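Local atomic coordinates of L-arabinose ABC transporter, periplasmic L-arabinose-binding protein (Burkholderia thailandensis, PDB entry 4KZK), a protein that binds beta-D-galactose and probably L-arabinose in the periplasm, probably delivering the sugar to an ABC transporter for uptake. Residues 170-176 with 202-208; 231-236 with 258-263; 98-103 with 124-128; 42-46 with 72-76; 139-143 with 293-298. All blocks are in the same frame, centred on the assembly; numbering follows the deposited sequence.

Contact 1. Residues 170-176 with 202-208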
# COMPACT_ATOMS: atom_id res chain seq x y z
N GLY A 170 -23.60 -1.81 5.60
CA GLY A 170 -23.05 -1.61 4.27
C GLY A 170 -21.55 -1.84 4.28
O GLY A 170 -20.88 -1.35 5.17
N VAL A 171 -21.05 -2.58 3.29
CA VAL A 171 -19.63 -2.91 3.17
C VAL A 171 -19.09 -2.24 1.90
O VAL A 171 -19.37 -2.68 0.79
CB VAL A 171 -19.42 -4.44 3.14
CG1 VAL A 171 -17.95 -4.80 3.00
CG2 VAL A 171 -19.99 -5.04 4.41
N LEU A 172 -18.36 -1.15 2.10
CA LEU A 172 -17.81 -0.39 0.98
C LEU A 172 -16.41 -0.91 0.61
O LEU A 172 -15.44 -0.67 1.33
CB LEU A 172 -17.74 1.10 1.31
CG LEU A 172 -17.36 1.99 0.12
CD1 LEU A 172 -18.41 1.87 -0.97
CD2 LEU A 172 -17.15 3.43 0.56
N ARG A 173 -16.31 -1.60 -0.52
CA ARG A 173 -15.05 -2.13 -1.00
C ARG A 173 -14.47 -1.22 -2.07
O ARG A 173 -14.90 -1.25 -3.23
CB ARG A 173 -15.24 -3.54 -1.55
CG ARG A 173 -13.95 -4.23 -1.94
CD ARG A 173 -14.19 -5.58 -2.58
NE ARG A 173 -14.51 -5.49 -4.00
CZ ARG A 173 -13.63 -5.48 -5.00
NH1 ARG A 173 -14.07 -5.44 -6.25
NH2 ARG A 173 -12.32 -5.51 -4.78
N LEU A 174 -13.49 -0.41 -1.69
CA LEU A 174 -12.79 0.45 -2.66
C LEU A 174 -11.88 -0.43 -3.48
O LEU A 174 -10.94 -1.02 -2.93
CB LEU A 174 -11.96 1.51 -1.96
CG LEU A 174 -12.72 2.57 -1.18
CD1 LEU A 174 -11.73 3.29 -0.26
CD2 LEU A 174 -13.44 3.52 -2.10
N ALA A 175 -12.13 -0.51 -4.79
CA ALA A 175 -11.49 -1.54 -5.60
C ALA A 175 -10.55 -0.97 -6.65
O ALA A 175 -10.88 -0.00 -7.36
CB ALA A 175 -12.55 -2.37 -6.28
N TYR A 176 -9.39 -1.60 -6.77
CA TYR A 176 -8.47 -1.32 -7.85
C TYR A 176 -7.93 -2.68 -8.27
O TYR A 176 -6.74 -2.99 -8.11
CB TYR A 176 -7.37 -0.36 -7.41
CG TYR A 176 -6.58 0.21 -8.55
CD1 TYR A 176 -7.11 1.19 -9.37
CD2 TYR A 176 -5.25 -0.14 -8.75
CE1 TYR A 176 -6.37 1.75 -10.39
CE2 TYR A 176 -4.50 0.42 -9.78
CZ TYR A 176 -5.07 1.37 -10.60
OH TYR A 176 -4.35 1.94 -11.63
N ASN A 202 -24.62 -7.17 0.89
CA ASN A 202 -24.33 -5.80 1.32
C ASN A 202 -22.92 -5.33 0.97
O ASN A 202 -22.52 -4.25 1.38
CB ASN A 202 -24.57 -5.69 2.83
CG ASN A 202 -26.04 -5.80 3.19
OD1 ASN A 202 -26.91 -5.67 2.33
ND2 ASN A 202 -26.31 -6.05 4.46
N VAL A 203 -22.18 -6.12 0.20
CA VAL A 203 -20.86 -5.71 -0.28
C VAL A 203 -21.05 -4.84 -1.52
O VAL A 203 -21.62 -5.30 -2.53
CB VAL A 203 -19.98 -6.93 -0.59
CG1 VAL A 203 -18.70 -6.51 -1.27
CG2 VAL A 203 -19.71 -7.73 0.69
N VAL A 204 -20.64 -3.59 -1.42
CA VAL A 204 -20.79 -2.61 -2.49
C VAL A 204 -19.43 -2.33 -3.10
O VAL A 204 -18.56 -1.71 -2.49
CB VAL A 204 -21.42 -1.32 -1.94
CG1 VAL A 204 -21.48 -0.25 -3.01
CG2 VAL A 204 -22.81 -1.61 -1.37
N ASP A 205 -19.23 -2.80 -4.32
CA ASP A 205 -17.99 -2.53 -5.02
C ASP A 205 -17.94 -1.06 -5.47
O ASP A 205 -18.91 -0.53 -6.03
CB ASP A 205 -17.87 -3.43 -6.25
CG ASP A 205 -17.28 -4.80 -5.94
OD1 ASP A 205 -17.20 -5.21 -4.76
OD2 ASP A 205 -16.85 -5.47 -6.91
N ALA A 206 -16.81 -0.42 -5.19
CA ALA A 206 -16.58 0.98 -5.54
C ALA A 206 -15.26 1.05 -6.33
O ALA A 206 -14.21 1.40 -5.79
CB ALA A 206 -16.52 1.83 -4.28
N PRO A 207 -15.32 0.73 -7.63
CA PRO A 207 -14.12 0.70 -8.46
C PRO A 207 -13.54 2.09 -8.69
O PRO A 207 -14.25 3.02 -9.04
CB PRO A 207 -14.62 0.08 -9.78
CG PRO A 207 -16.04 0.49 -9.84
CD PRO A 207 -16.52 0.42 -8.42
N GLU A 208 -12.24 2.22 -8.49
CA GLU A 208 -11.51 3.48 -8.56
C GLU A 208 -10.85 3.70 -9.91
O GLU A 208 -10.28 2.77 -10.47
CB GLU A 208 -10.41 3.48 -7.50
CG GLU A 208 -10.93 3.36 -6.08
CD GLU A 208 -9.86 2.98 -5.08
OE1 GLU A 208 -8.93 2.22 -5.44
OE2 GLU A 208 -9.95 3.44 -3.92
O HOH W 1 -10.75 0.10 -10.83

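Contact 2. Residues 231-236 with 258-263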
# COMPACT_ATOMS: atom_id res chain seq x y z
N ARG A 231 -27.59 2.49 7.21
CA ARG A 231 -27.34 3.46 8.27
C ARG A 231 -25.88 3.37 8.70
O ARG A 231 -25.20 4.39 8.90
CB ARG A 231 -28.27 3.17 9.44
CG ARG A 231 -28.11 4.11 10.62
CD ARG A 231 -28.71 5.48 10.38
NE ARG A 231 -28.03 6.47 11.21
CZ ARG A 231 -28.22 7.78 11.16
NH1 ARG A 231 -29.10 8.32 10.31
NH2 ARG A 231 -27.51 8.56 11.97
N HIS A 232 -25.39 2.14 8.83
CA HIS A 232 -24.04 1.88 9.24
C HIS A 232 -23.22 1.40 8.07
O HIS A 232 -23.70 0.58 7.25
CB HIS A 232 -24.00 0.81 10.32
CG HIS A 232 -24.56 1.25 11.63
ND1 HIS A 232 -25.15 0.37 12.51
CD2 HIS A 232 -24.58 2.46 12.24
CE1 HIS A 232 -25.53 1.02 13.60
NE2 HIS A 232 -25.18 2.29 13.46
N TRP A 233 -21.97 1.87 8.01
CA TRP A 233 -21.02 1.46 6.98
C TRP A 233 -19.68 1.04 7.53
O TRP A 233 -19.25 1.54 8.55
CB TRP A 233 -20.73 2.62 6.04
CG TRP A 233 -21.80 2.93 5.05
CD1 TRP A 233 -22.81 3.84 5.21
CD2 TRP A 233 -21.94 2.37 3.75
NE1 TRP A 233 -23.60 3.85 4.07
CE2 TRP A 233 -23.07 2.97 3.16
CE3 TRP A 233 -21.22 1.42 3.01
CZ2 TRP A 233 -23.50 2.65 1.86
CZ3 TRP A 233 -21.64 1.11 1.73
CH2 TRP A 233 -22.77 1.72 1.17
N VAL A 234 -19.02 0.16 6.79
CA VAL A 234 -17.59 -0.08 6.97
C VAL A 234 -16.92 0.13 5.62
O VAL A 234 -17.58 0.04 4.56
CB VAL A 234 -17.30 -1.49 7.54
CG1 VAL A 234 -18.04 -1.73 8.86
CG2 VAL A 234 -17.66 -2.58 6.55
N ALA A 235 -15.64 0.46 5.65
CA ALA A 235 -14.94 0.75 4.41
C ALA A 235 -13.48 0.41 4.51
O ALA A 235 -12.89 0.46 5.59
CB ALA A 235 -15.12 2.22 4.02
N PHE A 236 -12.89 0.10 3.37
CA PHE A 236 -11.49 -0.24 3.29
C PHE A 236 -11.09 -0.21 1.84
O PHE A 236 -11.91 -0.36 0.94
CB PHE A 236 -11.26 -1.64 3.88
CG PHE A 236 -12.23 -2.67 3.36
CD1 PHE A 236 -13.47 -2.85 3.96
CD2 PHE A 236 -11.94 -3.42 2.23
CE1 PHE A 236 -14.39 -3.75 3.48
CE2 PHE A 236 -12.85 -4.33 1.74
CZ PHE A 236 -14.07 -4.50 2.36
N ASP A 258 -19.68 7.94 14.05
CA ASP A 258 -20.51 6.94 14.72
C ASP A 258 -21.09 5.88 13.78
O ASP A 258 -21.42 4.78 14.22
CB ASP A 258 -21.66 7.62 15.48
CG ASP A 258 -21.18 8.41 16.70
OD1 ASP A 258 -20.07 8.15 17.22
OD2 ASP A 258 -21.95 9.27 17.16
N ASP A 259 -21.17 6.21 12.50
CA ASP A 259 -21.82 5.35 11.51
C ASP A 259 -20.85 4.78 10.49
O ASP A 259 -21.27 4.10 9.57
CB ASP A 259 -22.93 6.14 10.80
CG ASP A 259 -24.06 6.50 11.73
OD1 ASP A 259 -24.37 5.71 12.66
OD2 ASP A 259 -24.62 7.59 11.55
N MET A 260 -19.55 5.01 10.70
CA MET A 260 -18.51 4.54 9.77
C MET A 260 -17.33 3.92 10.51
O MET A 260 -16.76 4.56 11.38
CB MET A 260 -17.98 5.70 8.90
CG MET A 260 -16.71 5.39 8.09
SD MET A 260 -16.92 4.13 6.80
CE MET A 260 -17.87 4.98 5.54
N ILE A 261 -16.97 2.69 10.17
CA ILE A 261 -15.71 2.09 10.65
C ILE A 261 -14.85 1.76 9.44
O ILE A 261 -15.17 0.86 8.67
CB ILE A 261 -15.95 0.82 11.49
CG1 ILE A 261 -16.83 1.15 12.69
CG2 ILE A 261 -14.63 0.21 11.92
CD1 ILE A 261 -17.35 -0.08 13.39
N ALA A 262 -13.76 2.50 9.28
CA ALA A 262 -12.86 2.33 8.16
C ALA A 262 -11.48 1.99 8.67
O ALA A 262 -11.01 2.60 9.61
CB ALA A 262 -12.82 3.61 7.33
N VAL A 263 -10.84 1.01 8.03
CA VAL A 263 -9.49 0.59 8.43
C VAL A 263 -8.62 0.52 7.19
O VAL A 263 -9.00 -0.12 6.19
CB VAL A 263 -9.52 -0.77 9.17
CG1 VAL A 263 -8.12 -1.33 9.41
CG2 VAL A 263 -10.27 -0.64 10.48
O HOH W 2 -27.12 5.39 13.41
O HOH W 3 -24.50 4.73 15.34

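Contact 3. Residues 98-103 with 124-128. With GAL (beta-D-galactopyranose), chain B.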
# COMPACT_ATOMS: atom_id res chain seq x y z
N CYS A 98 9.14 0.67 -7.38
CA CYS A 98 7.71 0.38 -7.30
C CYS A 98 7.10 1.10 -8.48
O CYS A 98 6.90 2.31 -8.44
CB CYS A 98 7.07 0.86 -5.99
SG CYS A 98 5.30 0.41 -5.96
N ALA A 99 6.85 0.36 -9.55
CA ALA A 99 6.40 0.95 -10.80
C ALA A 99 4.95 1.39 -10.69
O ALA A 99 4.17 0.83 -9.93
CB ALA A 99 6.59 -0.04 -11.94
N PRO A 100 4.54 2.38 -11.51
CA PRO A 100 3.17 2.87 -11.50
C PRO A 100 2.23 1.96 -12.29
O PRO A 100 1.02 2.11 -12.20
CB PRO A 100 3.30 4.24 -12.17
CG PRO A 100 4.47 4.12 -13.06
CD PRO A 100 5.41 3.18 -12.39
N ASP A 101 2.81 1.07 -13.11
CA ASP A 101 2.08 0.12 -13.93
C ASP A 101 2.97 -1.12 -14.00
O ASP A 101 4.01 -1.09 -14.64
CB ASP A 101 1.86 0.71 -15.34
CG ASP A 101 1.22 -0.29 -16.32
OD1 ASP A 101 0.97 -1.45 -15.94
OD2 ASP A 101 0.92 0.13 -17.46
N VAL A 102 2.55 -2.18 -13.33
CA VAL A 102 3.39 -3.39 -13.24
C VAL A 102 3.62 -4.05 -14.60
O VAL A 102 4.59 -4.79 -14.77
CB VAL A 102 2.83 -4.43 -12.23
CG1 VAL A 102 2.99 -3.90 -10.79
CG2 VAL A 102 1.39 -4.80 -12.49
N LYS A 103 2.77 -3.76 -15.57
CA LYS A 103 2.95 -4.29 -16.93
C LYS A 103 4.10 -3.63 -17.71
O LYS A 103 4.44 -4.11 -18.80
CB LYS A 103 1.63 -4.22 -17.71
CG LYS A 103 0.57 -5.18 -17.15
CD LYS A 103 -0.57 -5.39 -18.11
CE LYS A 103 -1.70 -4.42 -17.84
NZ LYS A 103 -2.61 -4.92 -16.77
N ASP A 124 4.89 -3.54 -5.50
CA ASP A 124 4.07 -3.92 -6.63
C ASP A 124 4.92 -4.74 -7.58
O ASP A 124 5.84 -4.22 -8.21
CB ASP A 124 3.52 -2.70 -7.34
CG ASP A 124 2.64 -1.81 -6.45
OD1 ASP A 124 2.44 -2.15 -5.27
OD2 ASP A 124 2.15 -0.77 -6.97
N GLN A 125 4.60 -6.03 -7.69
CA GLN A 125 5.45 -6.97 -8.43
C GLN A 125 5.30 -6.80 -9.93
O GLN A 125 4.18 -6.76 -10.45
CB GLN A 125 5.14 -8.42 -8.00
CG GLN A 125 6.16 -9.43 -8.50
CD GLN A 125 5.90 -10.83 -7.97
OE1 GLN A 125 4.77 -11.17 -7.57
NE2 GLN A 125 6.94 -11.65 -7.95
N LEU A 126 6.43 -6.74 -10.64
CA LEU A 126 6.41 -6.56 -12.09
C LEU A 126 5.91 -7.85 -12.77
O LEU A 126 6.18 -8.96 -12.28
CB LEU A 126 7.81 -6.19 -12.59
CG LEU A 126 8.41 -4.87 -12.07
CD1 LEU A 126 9.84 -4.73 -12.56
CD2 LEU A 126 7.58 -3.69 -12.49
N VAL A 127 5.18 -7.70 -13.87
CA VAL A 127 4.58 -8.85 -14.58
C VAL A 127 4.74 -8.72 -16.07
O VAL A 127 5.01 -7.63 -16.60
CB VAL A 127 3.06 -9.00 -14.29
CG1 VAL A 127 2.80 -9.15 -12.80
CG2 VAL A 127 2.27 -7.83 -14.88
N ASP A 128 4.59 -9.85 -16.75
CA ASP A 128 4.66 -9.90 -18.21
C ASP A 128 3.28 -9.68 -18.84
O ASP A 128 2.30 -9.36 -18.14
CB ASP A 128 5.34 -11.21 -18.66
CG ASP A 128 4.54 -12.46 -18.34
OD1 ASP A 128 3.29 -12.42 -18.23
OD2 ASP A 128 5.18 -13.52 -18.21
C1 GAL B . 1.58 -0.18 -2.61
C2 GAL B . 0.71 0.98 -2.12
C3 GAL B . 1.39 1.62 -0.91
C4 GAL B . 1.69 0.55 0.14
C5 GAL B . 2.53 -0.54 -0.48
C6 GAL B . 2.81 -1.67 0.50
O1 GAL B . 0.87 -0.82 -3.65
O2 GAL B . 0.59 1.91 -3.17
O3 GAL B . 0.59 2.67 -0.35
O4 GAL B . 0.49 0.04 0.69
O5 GAL B . 1.80 -1.11 -1.56
O6 GAL B . 3.60 -2.68 -0.11
O HOH W 4 7.56 -2.39 -9.35
O HOH W 5 1.55 -0.20 -9.53
O HOH W 6 3.98 -6.77 -19.35

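Contact 4. Residues 42-46 with 72-76. With GAL (beta-D-galactopyranose), chain B.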
# COMPACT_ATOMS: atom_id res chain seq x y z
N VAL A 42 13.13 4.12 -7.00
CA VAL A 42 12.16 4.79 -7.87
C VAL A 42 10.78 4.41 -7.39
O VAL A 42 10.49 3.24 -7.24
CB VAL A 42 12.40 4.37 -9.35
CG1 VAL A 42 11.32 4.97 -10.25
CG2 VAL A 42 13.81 4.80 -9.77
N VAL A 43 9.94 5.41 -7.11
CA VAL A 43 8.61 5.16 -6.53
C VAL A 43 7.46 5.76 -7.34
O VAL A 43 7.57 6.86 -7.90
CB VAL A 43 8.52 5.66 -5.06
CG1 VAL A 43 9.60 5.02 -4.21
CG2 VAL A 43 8.58 7.18 -4.98
N LYS A 44 6.34 5.06 -7.37
CA LYS A 44 5.21 5.50 -8.19
C LYS A 44 4.52 6.77 -7.68
O LYS A 44 3.95 7.52 -8.48
CB LYS A 44 4.17 4.38 -8.35
CG LYS A 44 3.60 3.87 -7.05
CD LYS A 44 2.53 2.79 -7.24
CE LYS A 44 1.93 2.42 -5.89
NZ LYS A 44 0.86 1.36 -5.94
N GLN A 45 4.54 7.00 -6.37
CA GLN A 45 3.66 8.01 -5.73
C GLN A 45 4.37 8.69 -4.58
O GLN A 45 4.17 8.32 -3.41
CB GLN A 45 2.35 7.38 -5.24
CG GLN A 45 1.35 7.16 -6.36
CD GLN A 45 0.08 6.49 -5.86
OE1 GLN A 45 -0.50 6.92 -4.85
NE2 GLN A 45 -0.34 5.42 -6.52
N PRO A 46 5.14 9.73 -4.87
CA PRO A 46 5.90 10.39 -3.78
C PRO A 46 5.02 11.13 -2.77
O PRO A 46 5.51 11.50 -1.72
CB PRO A 46 6.78 11.39 -4.52
CG PRO A 46 6.00 11.70 -5.75
CD PRO A 46 5.38 10.40 -6.16
N ILE A 72 14.05 8.90 -7.00
CA ILE A 72 13.31 9.44 -8.15
C ILE A 72 11.84 9.04 -8.09
O ILE A 72 11.50 7.88 -7.84
CB ILE A 72 13.93 9.00 -9.50
CG1 ILE A 72 15.44 9.30 -9.53
CG2 ILE A 72 13.27 9.74 -10.67
CD1 ILE A 72 16.14 8.66 -10.71
N ALA A 73 10.97 10.02 -8.32
CA ALA A 73 9.53 9.80 -8.44
C ALA A 73 9.21 9.54 -9.90
O ALA A 73 9.69 10.26 -10.81
CB ALA A 73 8.77 11.03 -7.96
N ALA A 74 8.42 8.50 -10.14
CA ALA A 74 8.03 8.15 -11.51
C ALA A 74 6.58 7.66 -11.52
O ALA A 74 6.32 6.45 -11.44
CB ALA A 74 8.97 7.12 -12.07
N PRO A 75 5.62 8.60 -11.61
CA PRO A 75 4.21 8.20 -11.55
C PRO A 75 3.58 7.72 -12.86
O PRO A 75 2.40 7.43 -12.90
CB PRO A 75 3.50 9.46 -11.04
CG PRO A 75 4.57 10.33 -10.48
CD PRO A 75 5.77 10.04 -11.34
N SER A 76 4.40 7.62 -13.90
CA SER A 76 3.94 7.17 -15.21
C SER A 76 5.07 6.45 -15.91
O SER A 76 6.23 6.63 -15.55
CB SER A 76 3.52 8.36 -16.06
OG SER A 76 4.63 9.17 -16.38
C1 GAL B . 1.58 -0.18 -2.61
C2 GAL B . 0.71 0.98 -2.12
C3 GAL B . 1.39 1.62 -0.91
C4 GAL B . 1.69 0.55 0.14
C5 GAL B . 2.53 -0.54 -0.48
C6 GAL B . 2.81 -1.67 0.50
O1 GAL B . 0.87 -0.82 -3.65
O2 GAL B . 0.59 1.91 -3.17
O3 GAL B . 0.59 2.67 -0.35
O4 GAL B . 0.49 0.04 0.69
O5 GAL B . 1.80 -1.11 -1.56
O6 GAL B . 3.60 -2.68 -0.11

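Contact 5. Residues 139-143 with 293-298. With GAL (beta-D-galactopyranose), chain B.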
# COMPACT_ATOMS: atom_id res chain seq x y z
N HIS A 139 11.71 -9.60 -5.40
CA HIS A 139 10.59 -8.76 -5.00
C HIS A 139 10.38 -8.77 -3.49
O HIS A 139 10.54 -9.80 -2.85
CB HIS A 139 9.32 -9.25 -5.68
CG HIS A 139 8.12 -8.43 -5.33
ND1 HIS A 139 7.96 -7.13 -5.77
CD2 HIS A 139 7.05 -8.70 -4.56
CE1 HIS A 139 6.85 -6.64 -5.27
NE2 HIS A 139 6.27 -7.57 -4.55
N MET A 140 10.02 -7.63 -2.94
CA MET A 140 9.53 -7.57 -1.57
C MET A 140 8.21 -6.85 -1.55
O MET A 140 8.12 -5.74 -2.10
CB MET A 140 10.51 -6.87 -0.64
CG MET A 140 10.04 -6.90 0.81
SD MET A 140 11.07 -6.05 2.02
CE MET A 140 12.58 -7.01 1.93
N GLY A 141 7.19 -7.48 -0.98
CA GLY A 141 5.89 -6.83 -0.81
C GLY A 141 5.26 -7.32 0.46
O GLY A 141 5.92 -7.98 1.27
N ILE A 142 3.98 -7.01 0.63
CA ILE A 142 3.27 -7.42 1.82
C ILE A 142 2.52 -8.73 1.56
O ILE A 142 2.19 -9.04 0.42
CB ILE A 142 2.31 -6.33 2.36
CG1 ILE A 142 1.07 -6.13 1.47
CG2 ILE A 142 3.07 -5.03 2.53
CD1 ILE A 142 0.07 -5.17 2.06
N SER A 143 2.25 -9.48 2.63
CA SER A 143 1.39 -10.67 2.53
C SER A 143 -0.06 -10.22 2.42
O SER A 143 -0.79 -10.15 3.41
CB SER A 143 1.61 -11.61 3.73
OG SER A 143 1.05 -12.89 3.43
N LEU A 293 11.84 -2.70 6.45
CA LEU A 293 12.03 -3.89 5.61
C LEU A 293 12.02 -3.49 4.13
O LEU A 293 12.93 -3.83 3.38
CB LEU A 293 10.97 -4.95 5.89
CG LEU A 293 10.88 -5.50 7.33
CD1 LEU A 293 9.75 -6.50 7.48
CD2 LEU A 293 12.19 -6.08 7.78
N HIS A 294 11.01 -2.72 3.72
CA HIS A 294 10.86 -2.34 2.32
C HIS A 294 11.86 -1.31 1.81
O HIS A 294 12.09 -1.23 0.62
CB HIS A 294 9.43 -1.85 2.08
CG HIS A 294 8.40 -2.92 2.17
ND1 HIS A 294 7.36 -3.04 1.27
CD2 HIS A 294 8.24 -3.92 3.07
CE1 HIS A 294 6.60 -4.07 1.62
NE2 HIS A 294 7.12 -4.63 2.70
N GLY A 295 12.46 -0.53 2.71
CA GLY A 295 13.43 0.51 2.34
C GLY A 295 14.86 0.16 2.68
O GLY A 295 15.75 0.34 1.85
N TYR A 296 15.09 -0.30 3.90
CA TYR A 296 16.47 -0.59 4.34
C TYR A 296 16.89 -1.99 3.86
O TYR A 296 17.95 -2.11 3.23
CB TYR A 296 16.58 -0.38 5.86
CG TYR A 296 17.97 -0.47 6.45
CD1 TYR A 296 18.53 -1.69 6.70
CD2 TYR A 296 18.68 0.68 6.77
CE1 TYR A 296 19.79 -1.79 7.25
CE2 TYR A 296 19.96 0.60 7.32
CZ TYR A 296 20.51 -0.64 7.55
OH TYR A 296 21.78 -0.76 8.11
N ASP A 297 16.08 -3.02 4.10
CA ASP A 297 16.49 -4.40 3.77
C ASP A 297 16.58 -4.65 2.27
O ASP A 297 17.45 -5.38 1.81
CB ASP A 297 15.58 -5.46 4.40
CG ASP A 297 15.76 -5.56 5.90
OD1 ASP A 297 16.45 -4.71 6.46
OD2 ASP A 297 15.20 -6.50 6.48
N THR A 298 15.68 -4.05 1.50
CA THR A 298 15.78 -4.15 0.06
C THR A 298 17.09 -3.52 -0.41
O THR A 298 17.80 -4.09 -1.25
CB THR A 298 14.62 -3.43 -0.64
OG1 THR A 298 14.54 -2.09 -0.13
CG2 THR A 298 13.31 -4.19 -0.42
C1 GAL B . 1.58 -0.18 -2.61
C2 GAL B . 0.71 0.98 -2.12
C3 GAL B . 1.39 1.62 -0.91
C4 GAL B . 1.69 0.55 0.14
C5 GAL B . 2.53 -0.54 -0.48
C6 GAL B . 2.81 -1.67 0.50
O1 GAL B . 0.87 -0.82 -3.65
O2 GAL B . 0.59 1.91 -3.17
O3 GAL B . 0.59 2.67 -0.35
O4 GAL B . 0.49 0.04 0.69
O5 GAL B . 1.80 -1.11 -1.56
O6 GAL B . 3.60 -2.68 -0.11

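Contact 1. Residues 170-176 with 202-208
This contact pairs the two parallel strands of a right-handed beta-alpha-beta crossover, strand 170-175, helix 180-195 and strand 203-207, at one end of the sheet, where strand 203-207 is outermost. Val171 faces Val203, Arg173 faces Asp205 and Ala175 faces Pro207, and six backbone hydrogen bonds run from Val171 N to Glu208 N. On the Arg173 face a salt bridge spans the pair. The guanidinium grips the carboxylate side-on, NE to Asp205 OD1 at 2.8 Å and NH1 to Asp205 OD2 at 2.9 Å. Both N-H bonds are almost straight at 175°, yet they reach the oxygens from above the carboxylate, the two planes being 64° apart. A bend at chi3 (82°) turns the guanidinium back beside Asp205, with Ala175 CB over one of its faces; NH2 goes on to Asp177 and Thr186. On the opposite face, Leu172 CD1 meets Ala206 CB at 3.8 Å, where helix 213-226 packs against Leu172. Beyond the paired strands, Glu208 reaches across Leu174, its OE2 lying 3.4 Å from Leu174 CB.

Contact 2. Residues 231-236 with 258-263
Backbone hydrogen bonds join Trp233 to Asp259 and Ile261, and Ala235 to Ile261 and Val263, making strands 233-236 and 260-264 parallel neighbours in a beta-alpha-beta unit connected through helix 240-252. Their short axes are 4.6 Å apart and only 16° from parallel. CA-H...O contacts supplement these bonds, as from Val234 CA to Ile261 O at 3.1 Å. Apolar contacts gather round Met260. Bends at chi2 and chi3 (66° and 73°) fold its thioether over the neighbouring strand: CE touches Trp233 CB at 3.7 Å while SD lies against Ala235 CB at 3.8 Å. On the other face, Val234 CG1 meets Ile261 CB, with helix 144-161 packed against both residues. Polar side chains hold the strand entrances together through Asp259. Its OD2 forms a salt bridge with Arg231 NH2 at 3.1 Å, the guanidinium nearly perpendicular to the carboxylate. OD1 accepts from two waters, one bound to Arg231 NE and the other to His232 NE2, and it also lies at the His232 ring edge, 3.3 Å from CD2.

Contact 3. Residues 98-103 with 124-128
Three waters bridge loop 98-103 to loop 124-128, two of them at Asp124, whereas a single direct hydrogen bond, Val127 N to Val102 O (3.1 Å), joins the two loops. Both loops follow parallel strands, 94-98 and 118-122, of a periplasmic binding protein domain, where strand ends commonly bear ligand residues. One water accepts from Ala99 N and donates to Asp124 O; a second donates to Ala99 O and to Asp124 OD2; the third links Lys103 O to Val127 O. The second water and the Lys44 ammonium share OD2, which should steady the carboxylate while OD1 accepts from the galactose O1 hydroxyl at 2.6 Å. Cys98 SG backs the carboxylate 3.5 Å from Asp124 CG. Val102 points its side chain into the second loop, CG1 3.1 Å from Gln125 O and 3.7 Å from Asp124 CB, the Val102 and Asp124 side chains crossing at about a right angle, and its CG2 meets Val127 CG2. Ala99 CB touches Leu126 CD2 beside Ile108 of helix 105-114. The turn into the 3-10 segment is an Asx turn, with Asp101 OD1 accepting from Lys103 N at 3.0 Å.

Contact 4. Residues 42-46 with 72-76
Val43 takes both backbone hydrogen bonds of the contact, its N donating to Ile72 O at 3.0 Å and its O accepting from Ala74 N at 2.9 Å with a nearly straight N-H (176°). Beside them, Val42 CG1 meets Ala74 CB at 3.7 Å on the face covered by helix 77-89. Pro46 CG rests on Ala73 CB at 3.6 Å, and the Pro75 ring leans over the Lys44 carbonyl, Pro75 CB coming within 3.2 Å of Lys44 O. That oxygen is buried here without a polar partner in the model. The backbone bonds fix the ends of parallel strands 38-43 and 68-73, halves of a beta-alpha-beta unit through helix 49-65, at one end of the sheet, where strand 68-73 is outermost. Just past the strand end, Lys44 sends its side chain the other way, into the galactose pocket. Chi1 is 59°, putting CG between the backbone N and carbonyl carbon, and the chain is fully extended thereafter. NZ donates to galactose O2 at 2.8 Å and to O1 at 3.2 Å, and its salt bridge to Asp124 OD2 would help hold it there.

Contact 5. Residues 139-143 with 293-298
The His294 imidazole carries Met140 CG over one face, 4.3 Å from the ring centroid and 17° off its normal, a CH-pi contact. Met140 SD approaches the same ring obliquely, 4.2 Å from its centroid, and Trp50 meets the histidine edge-to-face. This packs helix 291-308 against strand 139-142 in the periplasmic binding protein fold, the short axes running almost antiparallel at 158°. Both ring nitrogens are engaged outside the two segments: ND1 with Asp123 OD1, itself hydrogen-bonded to the galactose, and NE2 with Thr318 OG1. These two bonds should fix the ring's rotation, and the one to Asp123 is consistent with His294 orienting a sugar-binding carboxylate as well as lining the pocket. Its CE1 also lies 3.7 Å from galactose O6 and 3.8 Å from Ile142 CG2, a branch that itself comes within 3.6 Å of O6, placing both residues at the pocket wall. Met140 extends through CG and SD, then bends at chi3 (-64°), which lays CE along the helix, 3.7 Å from Thr298 CG2. A wider pi-type turn begins at Leu293; its carbonyl accepts weak bonds from Asp297 N and Thr298 N, while the Met140 sulfur approaches Leu293 O at 3.2 Å.

How the contacts relate
Along the chain, contacts 4 and 3 come first, then contacts 1 and 2, which lie between the two segments of contact 5. Contacts 1 and 2 have centres 12 Å apart and share one end of the sheet, where strands 170-175 and 233-236 are neighbours joined by probable hydrogen bonds such as Leu172 N to Val234 O. Contacts 3 and 4, also 12 Å apart by centres, lie toward the other end and meet through the Lys44-Asp124 salt bridge. Contact 5 is 15 Å from contact 3 between centres and about 30 Å from contact 2. Contacts 3, 4 and 5 all touch the galactose, whereas contacts 1 and 2 lie in the part of the sheet belonging to the second lobe of this two-lobed fold, from which Arg185 and Asn239 reach the same sugar.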